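Long-range contacts in probable ATP-dependent kinase TDA10 (Saccharomyces cerevisiae, PDB 1ODF), which is probably an ATP-dependent kinase whose substrate is not yet known and which closely resembles bacterial pantothenate kinase in structure: residues F33-G38 against F156-W161; G206-T211 against E263-I268; T47-Y52 against I65-I70. All blocks are in the same frame, centred on the assembly; numbering follows the deposited sequence. Where two conformers were deposited one is given.

Contact 1: residues F33-G38 against F156-W161; sequences FIFFSG and FILEGW
Phe33 and Phe156 pack against each other at the start of two parallel strands, 33-37 and 156-160, whose axes approach to 4.7 Å. Four backbone hydrogen bonds, all close to straight, fix the register. Ile34 binds through its N to Phe156 O (2.8 Å) and through its O to Leu158 N; Phe36 repeats the pattern with Leu158 O and Gly160 N.

Along these paired residues both faces of the sheet are closely packed, and the aromatic packing lies on the face that carries Phe33, Phe35, Phe156 and Leu158. The Phe33 ring receives Phe156 CB over the centre of one face, 4.1 Å from the centroid and 12° off the normal, a CH-pi contact. The two rings themselves are oblique, with planes 33° apart, and touch at Phe33 CE2 and Phe156 CD1 (3.8 Å). Phe33 CB in turn lies over a face of the Phe35 ring, while Leu158 CB sits in the plane of that ring at its edge and Leu158 CD2 reaches Phe35 CE2 (3.9 Å). On the other face, Phe36 CE1 meets Ile157 CG2 (3.9 Å) and Phe36 CB meets Glu159 CB (3.7 Å).

Past Gly160 N, at the Ser37-Gly38 end, the pairing is looser although still buried. Two glycines bring no side chains; a C-H...O approach of Trp161 CA to Gly38 O (3.1 Å) remains, and the indole packs edge-to-face with Tyr248 and Tyr252. Ser37 OG turns to Leu163 O, Gly38 O accepts a bond from Lys44 NZ, and the Glu159 carboxylate makes weak bonds to Ser45 and Ser69. A hydrophobic central strand running into Gly38, the first residue of the predicted ATP-binding loop, beside a parallel strand, is characteristic of P-loop kinases.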
loop_
_atom_site.group_PDB
_atom_site.type_symbol
_atom_site.label_atom_id
_atom_site.label_comp_id
_atom_site.label_asym_id
_atom_site.label_seq_id
_atom_site.Cartn_x
_atom_site.Cartn_y
_atom_site.Cartn_z
ATOM N N PHE A 33 6.914 -5.479 -11.046
ATOM C CA PHE A 33 6.419 -4.767 -9.876
ATOM C C PHE A 33 6.587 -5.600 -8.608
ATOM O O PHE A 33 6.577 -6.836 -8.650
ATOM C CB PHE A 33 4.944 -4.391 -10.048
ATOM C CG PHE A 33 4.736 -3.168 -10.889
ATOM C CD1 PHE A 33 5.094 -3.162 -12.239
ATOM C CD2 PHE A 33 4.228 -2.002 -10.324
ATOM C CE1 PHE A 33 4.954 -2.007 -13.013
ATOM C CE2 PHE A 33 4.083 -0.841 -11.089
ATOM C CZ PHE A 33 4.447 -0.844 -12.439
ATOM N N ILE A 34 6.776 -4.909 -7.490
ATOM C CA ILE A 34 6.901 -5.562 -6.202
ATOM C C ILE A 34 5.977 -4.812 -5.242
ATOM O O ILE A 34 6.217 -3.649 -4.895
ATOM C CB ILE A 34 8.346 -5.539 -5.685
ATOM C CG1 ILE A 34 9.251 -6.295 -6.660
ATOM C CG2 ILE A 34 8.409 -6.212 -4.309
ATOM C CD1 ILE A 34 10.688 -6.353 -6.239
ATOM N N PHE A 35 4.902 -5.491 -4.850
ATOM C CA PHE A 35 3.902 -4.927 -3.963
ATOM C C PHE A 35 4.078 -5.361 -2.518
ATOM O O PHE A 35 4.275 -6.552 -2.232
ATOM C CB PHE A 35 2.495 -5.348 -4.404
ATOM C CG PHE A 35 2.093 -4.841 -5.758
ATOM C CD1 PHE A 35 1.573 -5.716 -6.710
ATOM C CD2 PHE A 35 2.197 -3.483 -6.076
ATOM C CE1 PHE A 35 1.157 -5.250 -7.964
ATOM C CE2 PHE A 35 1.786 -3.002 -7.327
ATOM C CZ PHE A 35 1.263 -3.888 -8.273
ATOM N N PHE A 36 4.019 -4.386 -1.613
ATOM C CA PHE A 36 4.091 -4.672 -0.189
ATOM C C PHE A 36 2.749 -4.261 0.373
ATOM O O PHE A 36 2.281 -3.146 0.118
ATOM C CB PHE A 36 5.204 -3.890 0.504
ATOM C CG PHE A 36 6.581 -4.434 0.237
ATOM C CD1 PHE A 36 7.208 -4.220 -0.991
ATOM C CD2 PHE A 36 7.256 -5.150 1.218
ATOM C CE1 PHE A 36 8.490 -4.707 -1.229
ATOM C CE2 PHE A 36 8.540 -5.642 0.990
ATOM C CZ PHE A 36 9.159 -5.419 -0.233
ATOM N N SER A 37 2.128 -5.177 1.114
ATOM C CA SER A 37 0.822 -4.943 1.718
ATOM C C SER A 37 0.795 -5.434 3.164
ATOM O O SER A 37 1.256 -6.539 3.472
ATOM C CB SER A 37 -0.259 -5.677 0.920
ATOM O OG SER A 37 -1.556 -5.275 1.309
ATOM N N GLY A 38 0.247 -4.610 4.046
ATOM C CA GLY A 38 0.169 -4.990 5.444
ATOM C C GLY A 38 -0.599 -3.967 6.255
ATOM O O GLY A 38 -0.650 -2.797 5.884
ATOM N N PHE A 156 9.774 -1.863 -9.968
ATOM C CA PHE A 156 9.019 -0.815 -9.308
ATOM C C PHE A 156 8.363 -1.335 -8.041
ATOM O O PHE A 156 7.531 -2.246 -8.065
ATOM C CB PHE A 156 7.958 -0.219 -10.234
ATOM C CG PHE A 156 7.336 1.020 -9.682
ATOM C CD1 PHE A 156 6.382 0.946 -8.667
ATOM C CD2 PHE A 156 7.766 2.279 -10.109
ATOM C CE1 PHE A 156 5.870 2.104 -8.083
ATOM C CE2 PHE A 156 7.255 3.452 -9.525
ATOM C CZ PHE A 156 6.310 3.360 -8.514
ATOM N N ILE A 157 8.751 -0.723 -6.933
ATOM C CA ILE A 157 8.259 -1.086 -5.619
ATOM C C ILE A 157 7.148 -0.145 -5.184
ATOM O O ILE A 157 7.349 1.064 -5.108
ATOM C CB ILE A 157 9.413 -1.026 -4.582
ATOM C CG1 ILE A 157 10.548 -1.949 -5.032
ATOM C CG2 ILE A 157 8.915 -1.420 -3.200
ATOM C CD1 ILE A 157 11.753 -1.929 -4.118
ATOM N N LEU A 158 5.971 -0.702 -4.922
ATOM C CA LEU A 158 4.835 0.087 -4.460
ATOM C C LEU A 158 4.343 -0.550 -3.153
ATOM O O LEU A 158 4.310 -1.781 -3.030
ATOM C CB LEU A 158 3.712 0.099 -5.505
ATOM C CG LEU A 158 2.479 0.946 -5.152
ATOM C CD1 LEU A 158 2.866 2.429 -5.091
ATOM C CD2 LEU A 158 1.386 0.714 -6.179
ATOM N N GLU A 159 3.975 0.283 -2.181
ATOM C CA GLU A 159 3.514 -0.226 -0.895
ATOM C C GLU A 159 2.350 0.566 -0.318
ATOM O O GLU A 159 2.277 1.785 -0.469
ATOM C CB GLU A 159 4.668 -0.235 0.109
ATOM C CG GLU A 159 5.101 1.145 0.583
ATOM C CD GLU A 159 4.263 1.675 1.747
ATOM O OE1 GLU A 159 4.330 2.894 1.999
ATOM O OE2 GLU A 159 3.549 0.886 2.414
ATOM N N GLY A 160 1.446 -0.156 0.345
ATOM C CA GLY A 160 0.278 0.442 0.966
ATOM C C GLY A 160 -0.381 -0.566 1.897
ATOM O O GLY A 160 -0.131 -1.774 1.802
ATOM N N TRP A 161 -1.233 -0.074 2.792
ATOM C CA TRP A 161 -1.918 -0.935 3.751
ATOM C C TRP A 161 -3.104 -1.686 3.140
ATOM O O TRP A 161 -3.589 -2.648 3.732
ATOM C CB TRP A 161 -2.398 -0.122 4.972
ATOM C CG TRP A 161 -3.425 0.903 4.628
ATOM C CD1 TRP A 161 -3.201 2.183 4.202
ATOM C CD2 TRP A 161 -4.839 0.701 4.561
ATOM N NE1 TRP A 161 -4.393 2.788 3.863
ATOM C CE2 TRP A 161 -5.413 1.897 4.071
ATOM C CE3 TRP A 161 -5.681 -0.379 4.860
ATOM C CZ2 TRP A 161 -6.785 2.040 3.870
ATOM C CZ3 TRP A 161 -7.039 -0.235 4.661
ATOM C CH2 TRP A 161 -7.578 0.965 4.170
#

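Contact 2: residues G206-T211 against E263-I268; sequences GIVFTT and ESLGSI
Gly266 N is held by a hydrogen bond with Thr270 OG1 at the start of strand 269-275, and beside it Gly266 CA lies 3.6 Å from Gly206 N. The CA atoms of Gly206 and Gly266 are 4.1 Å apart. Both residues being glycine, the backbones meet directly at this point, by packing and without a bond to each other, and the whole contact buries a modest 157 Å².

Most of the remaining surface belongs to Leu265. Its CG is anti to the backbone N (chi1 170°), and the CD2 branch does the touching. This methyl sits 3.8 Å from Val208 CG2. It also approaches Gly206 CA and Ile207 O, so it lies over the strand backbone as well as against a side chain. Leu265 CB adds a second contact with Val208 CG2 (4.0 Å), and the two side chains cross obliquely.

The topology is that of a beta-alpha-beta crossover: strand 204-211 is followed by helices 216-232, 238-246 and 249-262, and the chain re-enters the sheet as the parallel neighbour, strand 269-275. Segment 263-268 is the turn between the last helix and that strand. It begins at Glu263, where a positive phi of 51° ends the helical course of the backbone. Further along the turn, Ser267 OG is hydrogen-bonded to Ser204 N at the start of strand 204-211.

Strand 269-275 bonds by its backbone to Gly206 and Val208, while helix 249-262 lies over Val208 through Phe259 and Val260. Phe259 also touches Leu265, whose side chain meets Phe35 and Ser37 of the adjoining strand 32-37.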
loop_
_atom_site.group_PDB
_atom_site.type_symbol
_atom_site.label_atom_id
_atom_site.label_comp_id
_atom_site.label_asym_id
_atom_site.label_seq_id
_atom_site.Cartn_x
_atom_site.Cartn_y
_atom_site.Cartn_z
ATOM N N GLY A 206 4.625 -10.453 -4.725
ATOM C CA GLY A 206 3.922 -9.837 -3.623
ATOM C C GLY A 206 4.436 -10.224 -2.260
ATOM O O GLY A 206 4.831 -11.366 -2.037
ATOM N N ILE A 207 4.436 -9.253 -1.352
ATOM C CA ILE A 207 4.867 -9.459 0.024
ATOM C C ILE A 207 3.662 -9.086 0.876
ATOM O O ILE A 207 3.266 -7.920 0.936
ATOM C CB ILE A 207 6.028 -8.529 0.427
ATOM C CG1 ILE A 207 7.114 -8.510 -0.667
ATOM C CG2 ILE A 207 6.569 -8.971 1.802
ATOM C CD1 ILE A 207 7.827 -9.811 -0.857
ATOM N N VAL A 208 3.079 -10.082 1.526
ATOM C CA VAL A 208 1.904 -9.855 2.341
ATOM C C VAL A 208 2.155 -10.091 3.816
ATOM O O VAL A 208 2.685 -11.134 4.216
ATOM C CB VAL A 208 0.730 -10.760 1.882
ATOM C CG1 VAL A 208 -0.470 -10.596 2.835
ATOM C CG2 VAL A 208 0.327 -10.397 0.455
ATOM N N PHE A 209 1.771 -9.098 4.610
ATOM C CA PHE A 209 1.905 -9.141 6.060
ATOM C C PHE A 209 0.510 -9.273 6.651
ATOM O O PHE A 209 -0.372 -8.452 6.359
ATOM C CB PHE A 209 2.495 -7.826 6.603
ATOM C CG PHE A 209 3.997 -7.703 6.492
ATOM C CD1 PHE A 209 4.696 -8.256 5.424
ATOM C CD2 PHE A 209 4.709 -6.986 7.451
ATOM C CE1 PHE A 209 6.081 -8.093 5.316
ATOM C CE2 PHE A 209 6.088 -6.817 7.351
ATOM C CZ PHE A 209 6.774 -7.372 6.279
ATOM N N THR A 210 0.292 -10.308 7.454
ATOM C CA THR A 210 -0.982 -10.443 8.134
ATOM C C THR A 210 -0.648 -10.692 9.614
ATOM O O THR A 210 0.515 -10.910 9.963
ATOM C CB THR A 210 -1.850 -11.587 7.559
ATOM O OG1 THR A 210 -3.200 -11.404 8.002
ATOM C CG2 THR A 210 -1.351 -12.949 8.024
ATOM N N THR A 211 -1.647 -10.643 10.487
ATOM C CA THR A 211 -1.394 -10.846 11.908
ATOM C C THR A 211 -2.426 -11.789 12.523
ATOM O O THR A 211 -3.426 -12.107 11.883
ATOM C CB THR A 211 -1.390 -9.479 12.648
ATOM O OG1 THR A 211 -1.035 -9.672 14.022
ATOM C CG2 THR A 211 -2.750 -8.809 12.551
ATOM N N GLU A 263 -3.700 -15.398 -1.649
ATOM C CA GLU A 263 -2.276 -15.460 -1.966
ATOM C C GLU A 263 -2.005 -15.077 -3.424
ATOM O O GLU A 263 -1.325 -15.805 -4.159
ATOM C CB GLU A 263 -1.746 -16.870 -1.721
ATOM C CG GLU A 263 -1.711 -17.296 -0.271
ATOM C CD GLU A 263 -1.137 -18.689 -0.115
ATOM O OE1 GLU A 263 -1.868 -19.674 -0.355
ATOM O OE2 GLU A 263 0.057 -18.806 0.228
ATOM N N SER A 264 -2.526 -13.937 -3.849
ATOM C CA SER A 264 -2.307 -13.552 -5.225
ATOM C C SER A 264 -2.041 -12.073 -5.450
ATOM O O SER A 264 -2.343 -11.549 -6.519
ATOM C CB SER A 264 -3.487 -14.006 -6.089
ATOM O OG SER A 264 -4.667 -13.319 -5.734
ATOM N N LEU A 265 -1.497 -11.396 -4.442
ATOM C CA LEU A 265 -1.158 -9.989 -4.600
ATOM C C LEU A 265 -0.153 -9.944 -5.758
ATOM O O LEU A 265 -0.189 -9.050 -6.598
ATOM C CB LEU A 265 -0.517 -9.435 -3.321
ATOM C CG LEU A 265 0.107 -8.039 -3.442
ATOM C CD1 LEU A 265 -0.954 -7.022 -3.851
ATOM C CD2 LEU A 265 0.757 -7.648 -2.122
ATOM N N GLY A 266 0.736 -10.935 -5.790
ATOM C CA GLY A 266 1.724 -11.018 -6.850
ATOM C C GLY A 266 1.236 -11.936 -7.959
ATOM O O GLY A 266 0.693 -13.014 -7.685
ATOM N N SER A 267 1.422 -11.523 -9.210
ATOM C CA SER A 267 0.997 -12.341 -10.342
ATOM C C SER A 267 1.941 -13.530 -10.572
ATOM O O SER A 267 1.523 -14.573 -11.063
ATOM C CB SER A 267 0.907 -11.501 -11.618
ATOM O OG SER A 267 2.192 -11.243 -12.160
ATOM N N ILE A 268 3.210 -13.382 -10.210
ATOM C CA ILE A 268 4.165 -14.470 -10.399
ATOM C C ILE A 268 4.278 -15.330 -9.147
ATOM O O ILE A 268 4.181 -16.552 -9.215
ATOM C CB ILE A 268 5.550 -13.937 -10.742
ATOM C CG1 ILE A 268 5.479 -13.101 -12.025
ATOM C CG2 ILE A 268 6.519 -15.097 -10.872
ATOM C CD1 ILE A 268 6.744 -12.351 -12.342
#

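Contact 3: residues T47-Y52 against I65-I70; sequences TSIQIY and IGYASI
Tyr67 and Tyr52 bury the most surface here, 113 and 85 Å², followed by Ile65. Tyr67 CB lies over the centre of one face of the Tyr52 ring, 3.7 Å from the centroid and 13° off the normal, a CH-pi contact. The ring planes are oblique, 44° apart. Ile65 CG2 comes to the edge of the same Tyr52 ring, 3.6 Å from CD2, and the two side chains run alongside each other with opposite senses.

The segments belong to the helix that follows the predicted Walker A loop and to strand 65-69, the outermost parallel strand; helix and strand run almost antiparallel, as in the alpha/beta fold of P-loop kinases.

A chi1 of 176° sets Tyr67 CG anti to the backbone N; the ring lies against Ser48 and Ile49 of the helix. Ile49 CD1 lies over one face as a CH-pi contact, 3.3 Å from Tyr67 CZ; the two side chains cross at about a right angle. Ser48 OG, in the ring plane at its edge, accepts a hydrogen bond from Tyr67 OH (2.7 Å) and is also bonded to Ser45 O. A water joins Tyr52 OH (3.1 Å) to Tyr67 N, which donates to it.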
loop_
_atom_site.group_PDB
_atom_site.type_symbol
_atom_site.label_atom_id
_atom_site.label_comp_id
_atom_site.label_asym_id
_atom_site.label_seq_id
_atom_site.Cartn_x
_atom_site.Cartn_y
_atom_site.Cartn_z
ATOM N N THR A 47 10.022 -2.235 5.925
ATOM C CA THR A 47 10.528 -3.386 5.181
ATOM C C THR A 47 10.694 -3.101 3.680
ATOM O O THR A 47 11.695 -3.503 3.067
ATOM C CB THR A 47 9.616 -4.614 5.369
ATOM O OG1 THR A 47 9.477 -4.897 6.766
ATOM C CG2 THR A 47 10.213 -5.834 4.677
ATOM N N SER A 48 9.718 -2.413 3.093
ATOM C CA SER A 48 9.775 -2.074 1.665
ATOM C C SER A 48 10.957 -1.148 1.387
ATOM O O SER A 48 11.649 -1.299 0.376
ATOM C CB SER A 48 8.462 -1.412 1.208
ATOM O OG SER A 48 8.253 -0.145 1.815
ATOM N N ILE A 49 11.190 -0.199 2.291
ATOM C CA ILE A 49 12.303 0.733 2.146
ATOM C C ILE A 49 13.637 -0.021 2.205
ATOM O O ILE A 49 14.561 0.273 1.432
ATOM C CB ILE A 49 12.265 1.829 3.254
ATOM C CG1 ILE A 49 11.111 2.798 2.992
ATOM C CG2 ILE A 49 13.567 2.606 3.282
ATOM C CD1 ILE A 49 11.271 3.620 1.715
ATOM N N GLN A 50 13.732 -0.988 3.115
ATOM C CA GLN A 50 14.944 -1.784 3.244
ATOM C C GLN A 50 15.213 -2.560 1.956
ATOM O O GLN A 50 16.354 -2.681 1.513
ATOM C CB GLN A 50 14.820 -2.775 4.401
ATOM C CG GLN A 50 14.913 -2.158 5.783
ATOM C CD GLN A 50 14.791 -3.204 6.876
ATOM O OE1 GLN A 50 13.724 -3.782 7.076
ATOM N NE2 GLN A 50 15.885 -3.456 7.582
ATOM N N ILE A 51 14.154 -3.085 1.356
ATOM C CA ILE A 51 14.289 -3.856 0.131
ATOM C C ILE A 51 14.754 -2.922 -0.993
ATOM O O ILE A 51 15.619 -3.288 -1.799
ATOM C CB ILE A 51 12.954 -4.544 -0.240
ATOM C CG1 ILE A 51 12.664 -5.662 0.767
ATOM C CG2 ILE A 51 13.019 -5.117 -1.635
ATOM C CD1 ILE A 51 13.809 -6.652 0.924
ATOM N N TYR A 52 14.189 -1.715 -1.035
ATOM C CA TYR A 52 14.569 -0.727 -2.034
ATOM C C TYR A 52 16.083 -0.578 -1.976
ATOM O O TYR A 52 16.771 -0.750 -2.978
ATOM C CB TYR A 52 13.925 0.625 -1.726
ATOM C CG TYR A 52 14.273 1.738 -2.705
ATOM C CD1 TYR A 52 14.633 3.003 -2.244
ATOM C CD2 TYR A 52 14.197 1.539 -4.085
ATOM C CE1 TYR A 52 14.908 4.047 -3.130
ATOM C CE2 TYR A 52 14.466 2.578 -4.982
ATOM C CZ TYR A 52 14.821 3.832 -4.493
ATOM O OH TYR A 52 15.079 4.872 -5.358
ATOM N N ILE A 65 15.677 1.161 -10.539
ATOM C CA ILE A 65 14.778 0.804 -9.443
ATOM C C ILE A 65 13.906 1.971 -8.976
ATOM O O ILE A 65 14.411 3.024 -8.606
ATOM C CB ILE A 65 15.569 0.297 -8.203
ATOM C CG1 ILE A 65 16.629 -0.732 -8.625
ATOM C CG2 ILE A 65 14.606 -0.315 -7.183
ATOM C CD1 ILE A 65 16.072 -2.004 -9.237
ATOM N N GLY A 66 12.595 1.769 -8.980
ATOM C CA GLY A 66 11.683 2.808 -8.534
ATOM C C GLY A 66 10.963 2.416 -7.250
ATOM O O GLY A 66 10.761 1.232 -6.964
ATOM N N TYR A 67 10.570 3.411 -6.468
ATOM C CA TYR A 67 9.869 3.154 -5.218
ATOM C C TYR A 67 8.812 4.211 -4.964
ATOM O O TYR A 67 9.002 5.388 -5.276
ATOM C CB TYR A 67 10.857 3.135 -4.042
ATOM C CG TYR A 67 10.196 2.966 -2.687
ATOM C CD1 TYR A 67 9.491 4.020 -2.085
ATOM C CD2 TYR A 67 10.229 1.739 -2.029
ATOM C CE1 TYR A 67 8.828 3.850 -0.870
ATOM C CE2 TYR A 67 9.578 1.554 -0.811
ATOM C CZ TYR A 67 8.876 2.610 -0.237
ATOM O OH TYR A 67 8.232 2.413 0.964
ATOM N N ALA A 68 7.695 3.785 -4.392
ATOM C CA ALA A 68 6.631 4.709 -4.062
ATOM C C ALA A 68 5.664 4.105 -3.054
ATOM O O ALA A 68 5.464 2.894 -3.011
ATOM C CB ALA A 68 5.872 5.122 -5.328
ATOM N N SER A 69 5.108 4.967 -2.214
ATOM C CA SER A 69 4.089 4.562 -1.260
ATOM C C SER A 69 2.826 5.010 -1.975
ATOM O O SER A 69 2.826 6.045 -2.644
ATOM C CB SER A 69 4.216 5.330 0.053
ATOM O OG SER A 69 2.955 5.402 0.704
ATOM N N ILE A 70 1.756 4.241 -1.872
ATOM C CA ILE A 70 0.528 4.654 -2.532
ATOM C C ILE A 70 0.109 6.048 -2.041
ATOM O O ILE A 70 -0.503 6.816 -2.783
ATOM C CB ILE A 70 -0.622 3.630 -2.285
ATOM C CG1 ILE A 70 -1.878 4.050 -3.056
ATOM C CG2 ILE A 70 -0.909 3.505 -0.797
ATOM C CD1 ILE A 70 -1.722 4.015 -4.572
HETATM O O HOH W 1 12.340 5.868 -6.530
#

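Overall arrangement
All three contacts reach one mixed sheet, in which strands 65-69, 155-160, 32-37, 204-211 and 269-275 lie side by side in that order. Contact 1 joins two central strands; its centre is about 7 Å from that of contact 3 and about 9 Å from that of contact 2, whereas contacts 2 and 3 have centres about 15 Å apart. Backbone pairing links them: Ile157 N to Gly66 O on one flank, Ile207 N to Phe35 O on the other. Along the chain, contact 3 falls between the two segments of contact 1, and contact 2 follows both. The predicted ATP-binding loop leaves strand 32-37 and leads into helix 44-59, so contacts 1 and 3 each include one of the elements it joins.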